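Local coordinates for protein mannitol dehydrogenase (Helicobacter pylori, PDB 3TWO) that probably interconverts cinnamyl aldehydes and alcohols as a zinc-dependent, NADP(H)-using alcohol dehydrogenase, at residues F91-K96 and I136-Y142; F185-S190 and A335-Y339; V203-N209 and V221-D227. All coordinates share one frame; numbering follows the deposited sequence.

Interaction 1 of 3, residues F91-K96 and I136-Y142. With ZN (zinc ion), chain H.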
loop_
_atom_site.group_PDB
_atom_site.type_symbol
_atom_site.label_atom_id
_atom_site.label_comp_id
_atom_site.label_asym_id
_atom_site.label_seq_id
_atom_site.Cartn_x
_atom_site.Cartn_y
_atom_site.Cartn_z
ATOM N N PHE B 91 14.603 -15.547 13.868
ATOM C CA PHE B 91 14.065 -15.634 15.236
ATOM C C PHE B 91 14.209 -17.044 15.796
ATOM O O PHE B 91 14.283 -18.000 15.023
ATOM C CB PHE B 91 12.611 -15.136 15.343
ATOM C CG PHE B 91 11.702 -15.787 14.340
ATOM C CD1 PHE B 91 11.085 -16.992 14.627
ATOM C CD2 PHE B 91 11.490 -15.201 13.092
ATOM C CE1 PHE B 91 10.251 -17.613 13.688
ATOM C CE2 PHE B 91 10.648 -15.792 12.171
ATOM C CZ PHE B 91 10.036 -17.015 12.475
ATOM N N VAL B 92 14.261 -17.150 17.124
ATOM C CA VAL B 92 14.567 -18.396 17.800
ATOM C C VAL B 92 13.485 -18.823 18.794
ATOM O O VAL B 92 13.623 -19.852 19.492
ATOM C CB VAL B 92 15.896 -18.296 18.594
ATOM C CG1 VAL B 92 17.025 -18.064 17.675
ATOM C CG2 VAL B 92 15.827 -17.129 19.668
ATOM N N ASN B 93 12.424 -18.054 18.884
ATOM C CA ASN B 93 11.321 -18.373 19.824
ATOM C C ASN B 93 10.138 -17.436 19.600
ATOM O O ASN B 93 10.334 -16.388 18.955
ATOM C CB ASN B 93 11.785 -18.253 21.276
ATOM C CG ASN B 93 11.224 -19.381 22.145
ATOM O OD1 ASN B 93 10.208 -19.969 21.801
ATOM N ND2 ASN B 93 11.951 -19.757 23.210
ATOM N N SER B 94 8.933 -17.840 20.073
ATOM C CA SER B 94 7.712 -17.026 20.054
ATOM C C SER B 94 6.720 -17.620 21.048
ATOM O O SER B 94 7.034 -18.618 21.666
ATOM C CB SER B 94 7.093 -16.927 18.639
ATOM O OG SER B 94 6.641 -18.194 18.157
ATOM N N CYS B 95 5.516 -17.051 21.174
ATOM C CA CYS B 95 4.684 -17.381 22.361
ATOM C C CYS B 95 3.940 -18.701 22.106
ATOM O O CYS B 95 3.609 -19.411 23.043
ATOM C CB CYS B 95 3.679 -16.264 22.748
ATOM S SG CYS B 95 2.150 -16.303 21.737
ATOM N N LYS B 96 3.734 -19.019 20.828
ATOM C CA LYS B 96 3.141 -20.303 20.419
ATOM C C LYS B 96 1.662 -20.343 20.830
ATOM O O LYS B 96 1.045 -21.392 20.806
ATOM C CB LYS B 96 3.886 -21.536 21.005
ATOM C CG LYS B 96 5.440 -21.543 20.936
ATOM C CD LYS B 96 5.995 -22.754 21.741
ATOM C CE LYS B 96 7.519 -22.721 21.970
ATOM N NZ LYS B 96 7.948 -21.389 22.604
ATOM N N ILE B 136 24.946 -21.956 19.065
ATOM C CA ILE B 136 23.698 -21.287 19.390
ATOM C C ILE B 136 22.768 -22.367 19.957
ATOM O O ILE B 136 22.893 -23.582 19.579
ATOM C CB ILE B 136 23.070 -20.538 18.172
ATOM C CG1 ILE B 136 21.993 -19.554 18.645
ATOM C CG2 ILE B 136 22.497 -21.497 17.126
ATOM C CD1 ILE B 136 21.461 -18.658 17.576
ATOM N N VAL B 137 21.904 -21.963 20.898
ATOM C CA VAL B 137 20.950 -22.890 21.553
ATOM C C VAL B 137 19.538 -22.462 21.145
ATOM O O VAL B 137 19.145 -21.343 21.456
ATOM C CB VAL B 137 21.091 -22.869 23.141
ATOM C CG1 VAL B 137 20.145 -23.872 23.810
ATOM C CG2 VAL B 137 22.529 -23.162 23.563
ATOM N N VAL B 138 18.797 -23.318 20.438
ATOM C CA VAL B 138 17.516 -22.943 19.858
ATOM C C VAL B 138 16.418 -23.967 20.190
ATOM O O VAL B 138 16.661 -25.183 20.078
ATOM C CB VAL B 138 17.630 -22.800 18.310
ATOM C CG1 VAL B 138 16.319 -22.299 17.726
ATOM C CG2 VAL B 138 18.768 -21.852 17.928
ATOM N N ASP B 139 15.232 -23.472 20.614
ATOM C CA ASP B 139 14.023 -24.325 20.760
ATOM C C ASP B 139 13.797 -25.081 19.413
ATOM O O ASP B 139 13.891 -24.462 18.335
ATOM C CB ASP B 139 12.800 -23.473 21.092
ATOM C CG ASP B 139 11.520 -24.316 21.289
ATOM O OD1 ASP B 139 11.015 -24.843 20.299
ATOM O OD2 ASP B 139 11.023 -24.469 22.433
ATOM N N GLU B 140 13.553 -26.388 19.486
ATOM C CA GLU B 140 13.506 -27.242 18.273
ATOM C C GLU B 140 12.497 -26.853 17.200
ATOM O O GLU B 140 12.671 -27.259 16.030
ATOM C CB GLU B 140 13.288 -28.728 18.617
ATOM C CG GLU B 140 12.093 -28.967 19.508
ATOM C CD GLU B 140 11.590 -30.390 19.456
ATOM O OE1 GLU B 140 10.528 -30.654 20.082
ATOM O OE2 GLU B 140 12.238 -31.229 18.786
ATOM N N ASN B 141 11.465 -26.092 17.587
ATOM C CA ASN B 141 10.402 -25.639 16.647
ATOM C C ASN B 141 10.772 -24.457 15.776
ATOM O O ASN B 141 9.955 -24.007 14.993
ATOM C CB ASN B 141 9.098 -25.367 17.385
ATOM C CG ASN B 141 8.642 -26.596 18.136
ATOM O OD1 ASN B 141 8.060 -27.501 17.559
ATOM N ND2 ASN B 141 9.004 -26.678 19.430
ATOM N N TYR B 142 12.004 -23.959 15.967
ATOM C CA TYR B 142 12.571 -22.798 15.252
ATOM C C TYR B 142 13.845 -23.203 14.505
ATOM O O TYR B 142 14.629 -22.350 14.070
ATOM C CB TYR B 142 12.843 -21.657 16.268
ATOM C CG TYR B 142 11.556 -21.292 16.923
ATOM C CD1 TYR B 142 11.086 -22.018 18.046
ATOM C CD2 TYR B 142 10.715 -20.318 16.353
ATOM C CE1 TYR B 142 9.853 -21.752 18.611
ATOM C CE2 TYR B 142 9.438 -20.032 16.966
ATOM C CZ TYR B 142 9.046 -20.749 18.082
ATOM O OH TYR B 142 7.844 -20.486 18.708
HETATM ZN ZN ZN H . 2.759 -15.737 19.515
#
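Tyr142 lays one face of its ring against the backbone of Val92 and Asn93. The CA of Asn93 sits over the middle of that face, 3.7 Å from the Tyr142 ring centroid and 9° off the normal, a CH-pi contact. At the ring edge, CD2 of Tyr142 meets CD1 of Phe91 at 3.8 Å, the two side chains crossing at about a right angle. The phenol end is tied down as well: Tyr142 OH and Ser94 OG share a 2.6 Å hydrogen bond, which Ser94 reaches by tucking OG between its own N and carbonyl carbon (chi1 64°). Val92 lays its carbonyl O 3.6 Å from CG of Tyr142; its CB leaves the backbone away from 136-142, yet touches CG1 of Val138 at 4.1 Å. Lys96 arches past the phenol, its CG 3.4 Å from Tyr142 OH, and curls back at its last torsion. NZ of Lys96 then bonds to OD1 of Asn93 at 2.8 Å and to the carbonyl O of Ser94. Asp139 OD1 takes both the backbone N and ND2 of Asn141, the first closing an Asx turn. Cys95, which follows Ser94, binds zinc with Cys98, Cys101 and Cys109, the structural zinc lobe of medium-chain alcohol dehydrogenases, joined here to the end of strand 135-139.

Interaction 2 of 3, residues F185-S190 and A335-Y339. With NDP (NADPH dihydro-nicotinamide-adenine-dinucleotide phosphate), chain F.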
loop_
_atom_site.group_PDB
_atom_site.type_symbol
_atom_site.label_atom_id
_atom_site.label_comp_id
_atom_site.label_asym_id
_atom_site.label_seq_id
_atom_site.Cartn_x
_atom_site.Cartn_y
_atom_site.Cartn_z
ATOM N N PHE B 185 20.265 -4.787 -6.157
ATOM C CA PHE B 185 20.751 -6.062 -6.675
ATOM C C PHE B 185 21.864 -6.597 -5.791
ATOM O O PHE B 185 22.994 -6.782 -6.252
ATOM C CB PHE B 185 21.202 -5.901 -8.150
ATOM C CG PHE B 185 21.572 -7.192 -8.855
ATOM C CD1 PHE B 185 20.786 -8.355 -8.714
ATOM C CD2 PHE B 185 22.667 -7.220 -9.749
ATOM C CE1 PHE B 185 21.098 -9.559 -9.441
ATOM C CE2 PHE B 185 23.006 -8.405 -10.435
ATOM C CZ PHE B 185 22.183 -9.579 -10.294
ATOM N N GLY B 186 21.525 -6.844 -4.521
ATOM C CA GLY B 186 22.519 -7.244 -3.519
ATOM C C GLY B 186 22.228 -8.660 -3.042
ATOM O O GLY B 186 21.918 -9.556 -3.845
ATOM N N GLY B 187 22.333 -8.876 -1.738
ATOM C CA GLY B 187 22.037 -10.231 -1.170
ATOM C C GLY B 187 20.599 -10.663 -1.376
ATOM O O GLY B 187 20.348 -11.702 -1.999
ATOM N N LEU B 188 19.636 -9.886 -0.874
ATOM C CA LEU B 188 18.236 -10.218 -1.105
ATOM C C LEU B 188 17.902 -10.133 -2.614
ATOM O O LEU B 188 17.257 -11.045 -3.172
ATOM C CB LEU B 188 17.292 -9.333 -0.274
ATOM C CG LEU B 188 16.967 -9.884 1.109
ATOM C CD1 LEU B 188 18.228 -9.952 2.005
ATOM C CD2 LEU B 188 15.860 -8.952 1.762
ATOM N N GLY B 189 18.386 -9.081 -3.271
ATOM C CA GLY B 189 18.056 -8.852 -4.672
ATOM C C GLY B 189 18.366 -10.033 -5.567
ATOM O O GLY B 189 17.537 -10.472 -6.359
ATOM N N SER B 190 19.595 -10.524 -5.500
ATOM C CA SER B 190 19.972 -11.685 -6.303
ATOM C C SER B 190 19.143 -12.942 -5.957
ATOM O O SER B 190 18.815 -13.731 -6.854
ATOM C CB SER B 190 21.482 -11.980 -6.153
ATOM O OG SER B 190 21.745 -12.359 -4.821
ATOM N N ALA B 335 30.309 -4.143 -2.649
ATOM C CA ALA B 335 30.066 -5.550 -2.319
ATOM C C ALA B 335 29.613 -6.272 -3.583
ATOM O O ALA B 335 29.350 -5.617 -4.614
ATOM C CB ALA B 335 29.019 -5.696 -1.161
ATOM N N LYS B 336 29.550 -7.605 -3.556
ATOM C CA LYS B 336 29.084 -8.321 -4.737
ATOM C C LYS B 336 27.658 -8.811 -4.412
ATOM O O LYS B 336 26.645 -8.111 -4.741
ATOM C CB LYS B 336 30.060 -9.456 -5.114
ATOM C CG LYS B 336 29.890 -9.948 -6.592
ATOM C CD LYS B 336 30.359 -11.428 -6.776
ATOM C CE LYS B 336 29.941 -12.038 -8.126
ATOM N NZ LYS B 336 30.473 -11.174 -9.246
ATOM N N PHE B 337 27.556 -9.980 -3.770
ATOM C CA PHE B 337 26.259 -10.456 -3.329
ATOM C C PHE B 337 26.316 -10.733 -1.826
ATOM O O PHE B 337 26.377 -9.749 -1.039
ATOM C CB PHE B 337 25.710 -11.573 -4.244
ATOM C CG PHE B 337 25.581 -11.124 -5.720
ATOM C CD1 PHE B 337 26.495 -11.568 -6.709
ATOM C CD2 PHE B 337 24.584 -10.232 -6.117
ATOM C CE1 PHE B 337 26.357 -11.166 -8.049
ATOM C CE2 PHE B 337 24.460 -9.822 -7.456
ATOM C CZ PHE B 337 25.365 -10.308 -8.423
ATOM N N ARG B 338 26.327 -12.004 -1.402
ATOM C CA ARG B 338 26.411 -12.304 0.035
ATOM C C ARG B 338 27.842 -12.581 0.435
ATOM O O ARG B 338 28.566 -13.292 -0.306
ATOM C CB ARG B 338 25.489 -13.491 0.430
ATOM C CG ARG B 338 24.093 -13.037 0.906
ATOM C CD ARG B 338 24.165 -12.607 2.381
ATOM N NE ARG B 338 22.869 -12.326 2.981
ATOM C CZ ARG B 338 22.221 -11.163 2.895
ATOM N NH1 ARG B 338 22.696 -10.183 2.127
ATOM N NH2 ARG B 338 21.056 -11.022 3.516
ATOM N N TYR B 339 28.240 -12.052 1.601
ATOM C CA TYR B 339 29.438 -12.544 2.345
ATOM C C TYR B 339 29.012 -13.636 3.324
ATOM O O TYR B 339 27.911 -13.553 3.948
ATOM C CB TYR B 339 30.136 -11.432 3.145
ATOM C CG TYR B 339 30.823 -10.386 2.276
ATOM C CD1 TYR B 339 30.223 -9.126 2.055
ATOM C CD2 TYR B 339 32.040 -10.660 1.646
ATOM C CE1 TYR B 339 30.860 -8.162 1.258
ATOM C CE2 TYR B 339 32.676 -9.720 0.839
ATOM C CZ TYR B 339 32.091 -8.486 0.660
ATOM O OH TYR B 339 32.710 -7.577 -0.141
HETATM P PA NDP F . 22.898 -5.684 0.667
HETATM O O1A NDP F . 23.635 -4.411 0.669
HETATM O O2A NDP F . 23.325 -7.002 -0.083
HETATM O O5B NDP F . 22.188 -5.283 -0.745
HETATM C C5B NDP F . 21.572 -3.907 -0.986
HETATM C C4B NDP F . 21.631 -3.629 -2.484
HETATM O O4B NDP F . 20.851 -2.454 -2.956
HETATM C C3B NDP F . 23.105 -3.403 -2.889
HETATM O O3B NDP F . 23.362 -4.212 -4.099
HETATM C C2B NDP F . 23.135 -1.885 -3.214
HETATM O O2B NDP F . 24.130 -1.710 -4.240
HETATM C C1B NDP F . 21.742 -1.661 -3.848
HETATM N N9A NDP F . 21.204 -0.298 -3.627
HETATM C C8A NDP F . 21.457 0.477 -2.548
HETATM N N7A NDP F . 20.750 1.585 -2.699
HETATM C C5A NDP F . 20.068 1.517 -3.839
HETATM C C6A NDP F . 19.191 2.372 -4.479
HETATM N N6A NDP F . 18.839 3.608 -3.982
HETATM N N1A NDP F . 18.702 1.958 -5.643
HETATM C C2A NDP F . 18.979 0.788 -6.175
HETATM N N3A NDP F . 19.796 -0.051 -5.583
HETATM C C4A NDP F . 20.359 0.313 -4.418
HETATM O O3 NDP F . 21.488 -5.715 1.376
HETATM P PN NDP F . 20.653 -6.955 1.688
HETATM O O1N NDP F . 20.137 -7.604 0.462
HETATM O O2N NDP F . 21.240 -7.907 2.764
HETATM O O5D NDP F . 19.447 -6.286 2.448
HETATM C C5D NDP F . 18.759 -5.122 1.778
HETATM C C4D NDP F . 17.739 -4.434 2.778
HETATM O O4D NDP F . 16.815 -5.501 3.065
HETATM C C3D NDP F . 18.326 -3.961 4.136
HETATM O O3D NDP F . 17.690 -2.704 4.496
HETATM C C2D NDP F . 17.941 -5.139 5.061
HETATM O O2D NDP F . 17.790 -4.698 6.366
HETATM C C1D NDP F . 16.546 -5.488 4.492
HETATM N N1N NDP F . 16.011 -6.821 4.933
HETATM C C2N NDP F . 14.641 -6.906 5.268
HETATM C C3N NDP F . 14.089 -8.108 5.679
HETATM C C7N NDP F . 12.588 -8.179 5.948
HETATM O O7N NDP F . 11.814 -7.346 5.448
HETATM N N7N NDP F . 12.179 -9.312 6.509
HETATM C C4N NDP F . 14.920 -9.247 5.801
HETATM C C5N NDP F . 16.294 -9.189 5.429
HETATM C C6N NDP F . 16.846 -7.995 5.012
HETATM P P2B NDP F . 25.154 -0.528 -4.253
HETATM O O1X NDP F . 26.599 -1.264 -4.499
HETATM O O2X NDP F . 24.740 0.483 -5.230
HETATM O O3X NDP F . 25.219 0.061 -2.777
#
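Arg338 lies against the glycine-rich turn of a Rossmann fold, its NH1 3.4 Å from the CA of Gly187 and its NH2 equally close to CD1 of Leu188. Both segments converge on the NADPH diphosphate. From the turn, the backbone N of Gly187 donates to O2A of the cofactor at 2.7 Å in a nearly straight bond (171°), and the N of Leu188 reaches O1N on the other phosphate. Arg338 adds a bond from NH1 to O2N at 2.8 Å and a weak one from NH2 to the same oxygen. The first turn of helix 187-198 thus offers its amides, and the arginine its charge, to the same diphosphate. In the next shell, a salt bridge from NE to Glu65 steadies Arg338, while Phe337 wedges beside the turn. Its ring points an edge at the face of Phe185, a T-shaped pair with centroids 5.0 Å apart and planes at 75°. CD2 of Phe337 also rests on CB of Ser190. With chi1 at 65°, the hydroxyl of Ser190 turns back toward the preceding turn and its OG donates to the carbonyl O of Gly186 at 3.0 Å, an oxygen also taken by the N of Ser190.

Interaction 3 of 3, residues V203-N209 and V221-D227. With NDP (NADPH dihydro-nicotinamide-adenine-dinucleotide phosphate), chain F.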
loop_
_atom_site.group_PDB
_atom_site.type_symbol
_atom_site.label_atom_id
_atom_site.label_comp_id
_atom_site.label_asym_id
_atom_site.label_seq_id
_atom_site.Cartn_x
_atom_site.Cartn_y
_atom_site.Cartn_z
ATOM N N VAL B 203 12.242 -10.904 -15.840
ATOM C CA VAL B 203 12.796 -10.168 -14.714
ATOM C C VAL B 203 13.566 -8.928 -15.119
ATOM O O VAL B 203 14.433 -8.978 -16.006
ATOM C CB VAL B 203 13.690 -11.107 -13.869
ATOM C CG1 VAL B 203 14.271 -10.383 -12.630
ATOM C CG2 VAL B 203 12.849 -12.312 -13.448
ATOM N N SER B 204 13.258 -7.804 -14.480
ATOM C CA SER B 204 14.017 -6.566 -14.698
ATOM C C SER B 204 14.751 -6.268 -13.374
ATOM O O SER B 204 14.170 -6.450 -12.281
ATOM C CB SER B 204 13.085 -5.393 -15.044
ATOM O OG SER B 204 12.359 -5.598 -16.255
ATOM N N VAL B 205 15.998 -5.789 -13.464
ATOM C CA VAL B 205 16.719 -5.430 -12.253
ATOM C C VAL B 205 16.993 -3.907 -12.226
ATOM O O VAL B 205 17.286 -3.273 -13.272
ATOM C CB VAL B 205 18.035 -6.261 -12.162
ATOM C CG1 VAL B 205 18.984 -5.720 -11.116
ATOM C CG2 VAL B 205 17.688 -7.695 -11.860
ATOM N N PHE B 206 16.916 -3.319 -11.041
ATOM C CA PHE B 206 17.236 -1.874 -10.924
ATOM C C PHE B 206 18.360 -1.792 -9.951
ATOM O O PHE B 206 18.180 -2.216 -8.811
ATOM C CB PHE B 206 16.042 -1.056 -10.393
ATOM C CG PHE B 206 14.833 -1.106 -11.303
ATOM C CD1 PHE B 206 13.948 -2.179 -11.259
ATOM C CD2 PHE B 206 14.584 -0.082 -12.193
ATOM C CE1 PHE B 206 12.789 -2.206 -12.126
ATOM C CE2 PHE B 206 13.473 -0.103 -13.064
ATOM C CZ PHE B 206 12.592 -1.168 -13.027
ATOM N N ALA B 207 19.504 -1.285 -10.399
ATOM C CA ALA B 207 20.718 -1.157 -9.542
ATOM C C ALA B 207 21.157 0.329 -9.641
ATOM O O ALA B 207 20.385 1.127 -10.189
ATOM C CB ALA B 207 21.841 -2.145 -9.998
ATOM N N ARG B 208 22.342 0.706 -9.107
ATOM C CA ARG B 208 22.801 2.088 -9.209
ATOM C C ARG B 208 23.944 2.238 -10.231
ATOM O O ARG B 208 24.299 3.367 -10.616
ATOM C CB ARG B 208 23.199 2.682 -7.823
ATOM C CG ARG B 208 21.983 2.804 -6.852
ATOM C CD ARG B 208 22.370 3.618 -5.579
ATOM N NE ARG B 208 23.314 2.898 -4.706
ATOM C CZ ARG B 208 23.658 3.357 -3.511
ATOM N NH1 ARG B 208 23.168 4.528 -3.130
ATOM N NH2 ARG B 208 24.504 2.681 -2.701
ATOM N N ASN B 209 24.488 1.120 -10.722
ATOM C CA ASN B 209 25.421 1.225 -11.840
ATOM C C ASN B 209 25.411 -0.124 -12.530
ATOM O O ASN B 209 24.619 -0.994 -12.167
ATOM C CB ASN B 209 26.816 1.552 -11.282
ATOM C CG ASN B 209 27.179 0.622 -10.094
ATOM O OD1 ASN B 209 27.278 -0.575 -10.277
ATOM N ND2 ASN B 209 27.336 1.177 -8.889
ATOM N N VAL B 221 18.170 -12.423 -16.351
ATOM C CA VAL B 221 17.492 -11.131 -16.299
ATOM C C VAL B 221 17.346 -10.599 -17.703
ATOM O O VAL B 221 18.291 -10.729 -18.525
ATOM C CB VAL B 221 18.290 -10.148 -15.446
ATOM C CG1 VAL B 221 17.741 -8.742 -15.572
ATOM C CG2 VAL B 221 18.217 -10.611 -13.982
ATOM N N LYS B 222 16.170 -10.046 -17.998
ATOM C CA LYS B 222 15.906 -9.594 -19.349
ATOM C C LYS B 222 16.187 -8.074 -19.531
ATOM O O LYS B 222 16.584 -7.649 -20.608
ATOM C CB LYS B 222 14.495 -10.010 -19.804
ATOM C CG LYS B 222 14.475 -11.127 -21.044
ATOM C CD LYS B 222 15.000 -12.619 -20.707
ATOM C CE LYS B 222 13.962 -13.753 -21.063
ATOM N NZ LYS B 222 12.632 -13.659 -20.260
ATOM N N HIS B 223 15.997 -7.274 -18.480
ATOM C CA HIS B 223 16.318 -5.839 -18.556
ATOM C C HIS B 223 17.081 -5.426 -17.323
ATOM O O HIS B 223 16.777 -5.876 -16.197
ATOM C CB HIS B 223 15.081 -4.934 -18.673
ATOM C CG HIS B 223 14.155 -5.295 -19.792
ATOM N ND1 HIS B 223 13.036 -6.079 -19.602
ATOM C CD2 HIS B 223 14.179 -4.986 -21.107
ATOM C CE1 HIS B 223 12.413 -6.246 -20.751
ATOM N NE2 HIS B 223 13.079 -5.580 -21.677
ATOM N N PHE B 224 18.089 -4.586 -17.542
ATOM C CA PHE B 224 18.904 -4.101 -16.456
ATOM C C PHE B 224 18.813 -2.589 -16.499
ATOM O O PHE B 224 19.134 -2.014 -17.502
ATOM C CB PHE B 224 20.375 -4.517 -16.630
ATOM C CG PHE B 224 21.190 -4.324 -15.387
ATOM C CD1 PHE B 224 21.318 -5.358 -14.442
ATOM C CD2 PHE B 224 21.809 -3.119 -15.132
ATOM C CE1 PHE B 224 22.035 -5.193 -13.312
ATOM C CE2 PHE B 224 22.554 -2.972 -13.955
ATOM C CZ PHE B 224 22.650 -3.993 -13.048
ATOM N N TYR B 225 18.393 -1.949 -15.409
ATOM C CA TYR B 225 18.366 -0.474 -15.372
ATOM C C TYR B 225 19.243 0.086 -14.272
ATOM O O TYR B 225 19.461 -0.578 -13.237
ATOM C CB TYR B 225 16.953 -0.027 -15.121
ATOM C CG TYR B 225 15.969 -0.560 -16.150
ATOM C CD1 TYR B 225 14.934 -1.448 -15.745
ATOM C CD2 TYR B 225 16.074 -0.207 -17.514
ATOM C CE1 TYR B 225 14.026 -1.932 -16.649
ATOM C CE2 TYR B 225 15.141 -0.673 -18.444
ATOM C CZ TYR B 225 14.106 -1.526 -17.979
ATOM O OH TYR B 225 13.183 -2.047 -18.817
ATOM N N THR B 226 19.778 1.284 -14.495
ATOM C CA THR B 226 20.534 1.970 -13.428
ATOM C C THR B 226 19.699 3.140 -12.845
ATOM O O THR B 226 20.176 3.895 -12.000
ATOM C CB THR B 226 21.900 2.474 -13.934
ATOM O OG1 THR B 226 21.698 3.253 -15.113
ATOM C CG2 THR B 226 22.865 1.282 -14.258
ATOM N N ASP B 227 18.451 3.266 -13.273
ATOM C CA ASP B 227 17.593 4.298 -12.733
ATOM C C ASP B 227 16.209 3.852 -13.073
ATOM O O ASP B 227 15.968 3.410 -14.219
ATOM C CB ASP B 227 17.844 5.606 -13.459
ATOM C CG ASP B 227 17.198 6.813 -12.765
ATOM O OD1 ASP B 227 15.983 6.892 -12.638
ATOM O OD2 ASP B 227 17.940 7.713 -12.371
HETATM P PA NDP F . 22.898 -5.684 0.667
HETATM O O1A NDP F . 23.635 -4.411 0.669
HETATM O O2A NDP F . 23.325 -7.002 -0.083
HETATM O O5B NDP F . 22.188 -5.283 -0.745
HETATM C C5B NDP F . 21.572 -3.907 -0.986
HETATM C C4B NDP F . 21.631 -3.629 -2.484
HETATM O O4B NDP F . 20.851 -2.454 -2.956
HETATM C C3B NDP F . 23.105 -3.403 -2.889
HETATM O O3B NDP F . 23.362 -4.212 -4.099
HETATM C C2B NDP F . 23.135 -1.885 -3.214
HETATM O O2B NDP F . 24.130 -1.710 -4.240
HETATM C C1B NDP F . 21.742 -1.661 -3.848
HETATM N N9A NDP F . 21.204 -0.298 -3.627
HETATM C C8A NDP F . 21.457 0.477 -2.548
HETATM N N7A NDP F . 20.750 1.585 -2.699
HETATM C C5A NDP F . 20.068 1.517 -3.839
HETATM C C6A NDP F . 19.191 2.372 -4.479
HETATM N N6A NDP F . 18.839 3.608 -3.982
HETATM N N1A NDP F . 18.702 1.958 -5.643
HETATM C C2A NDP F . 18.979 0.788 -6.175
HETATM N N3A NDP F . 19.796 -0.051 -5.583
HETATM C C4A NDP F . 20.359 0.313 -4.418
HETATM O O3 NDP F . 21.488 -5.715 1.376
HETATM P PN NDP F . 20.653 -6.955 1.688
HETATM O O1N NDP F . 20.137 -7.604 0.462
HETATM O O2N NDP F . 21.240 -7.907 2.764
HETATM O O5D NDP F . 19.447 -6.286 2.448
HETATM C C5D NDP F . 18.759 -5.122 1.778
HETATM C C4D NDP F . 17.739 -4.434 2.778
HETATM O O4D NDP F . 16.815 -5.501 3.065
HETATM C C3D NDP F . 18.326 -3.961 4.136
HETATM O O3D NDP F . 17.690 -2.704 4.496
HETATM C C2D NDP F . 17.941 -5.139 5.061
HETATM O O2D NDP F . 17.790 -4.698 6.366
HETATM C C1D NDP F . 16.546 -5.488 4.492
HETATM N N1N NDP F . 16.011 -6.821 4.933
HETATM C C2N NDP F . 14.641 -6.906 5.268
HETATM C C3N NDP F . 14.089 -8.108 5.679
HETATM C C7N NDP F . 12.588 -8.179 5.948
HETATM O O7N NDP F . 11.814 -7.346 5.448
HETATM N N7N NDP F . 12.179 -9.312 6.509
HETATM C C4N NDP F . 14.920 -9.247 5.801
HETATM C C5N NDP F . 16.294 -9.189 5.429
HETATM C C6N NDP F . 16.846 -7.995 5.012
HETATM P P2B NDP F . 25.154 -0.528 -4.253
HETATM O O1X NDP F . 26.599 -1.264 -4.499
HETATM O O2X NDP F . 24.740 0.483 -5.230
HETATM O O3X NDP F . 25.219 0.061 -2.777
#
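Two aromatic side chains run side by side in the same direction across this strand pair: CE2 of Phe206 comes within 3.3 Å of CD1 of Tyr225, a tight approach. Their ring planes are inclined by 35°, an oblique pairing, and Tyr225 CD1 lies over a face of the Phe206 ring. Phe206 also forms an edge-to-face pair with Tyr251. Ser204 and His223 share this side of the sheet, where Ser204 OG and His223 ND1 make a weak hydrogen bond at the ring edge of the histidine. On the other side, CG2 of Val205 packs on CG2 of Val221 at 3.6 Å, and CG1 of Val205 meets CE1 of Phe224. With chi1 at -166°, the ring of Phe224 reaches across to the end of the neighbouring strand, bringing CZ to 3.7 Å from CB of Ala207. The strands are the parallel ends of a beta-alpha-beta crossover through helix 213-218, in the Rossmann fold, with 223-225 at the edge of the six-stranded sheet. Backbone bonds join them, among them Tyr225 N to Val205 O and Ala207 N to Tyr225 O. Helix 187-198 covers the valine side through Val193. Beyond the strand, Arg208 grips the cofactor's 2'-phosphate: NE donates to O2X at 2.9 Å and NH2 to O3X at 2.7 Å. One face of its guanidinium group lies against N7A of the adenine.

In the fold
Along the chain, interaction 1 closes before interaction 2 opens, and interaction 3 is nested within the loop that interaction 2 closes. Interactions 2 and 3 are neighbours, centres about 14 Å apart: Phe185 bridges them, its CB 3.7 Å from CG1 of Val205, and helix 187-198 leads on to strand 202-206. They hold different parts of one NADPH, the diphosphate and the 2'-phosphate, the latter the group that distinguishes NADP(H) from NAD(H). Interaction 1 lies on the opposite side of the chain's centre, about 27 Å from interaction 2 between centres, beside the four-cysteine zinc. Strands 135-139 and 338-342 both pair with strand 31-40, so one sheet reaches from interaction 1 to interaction 2.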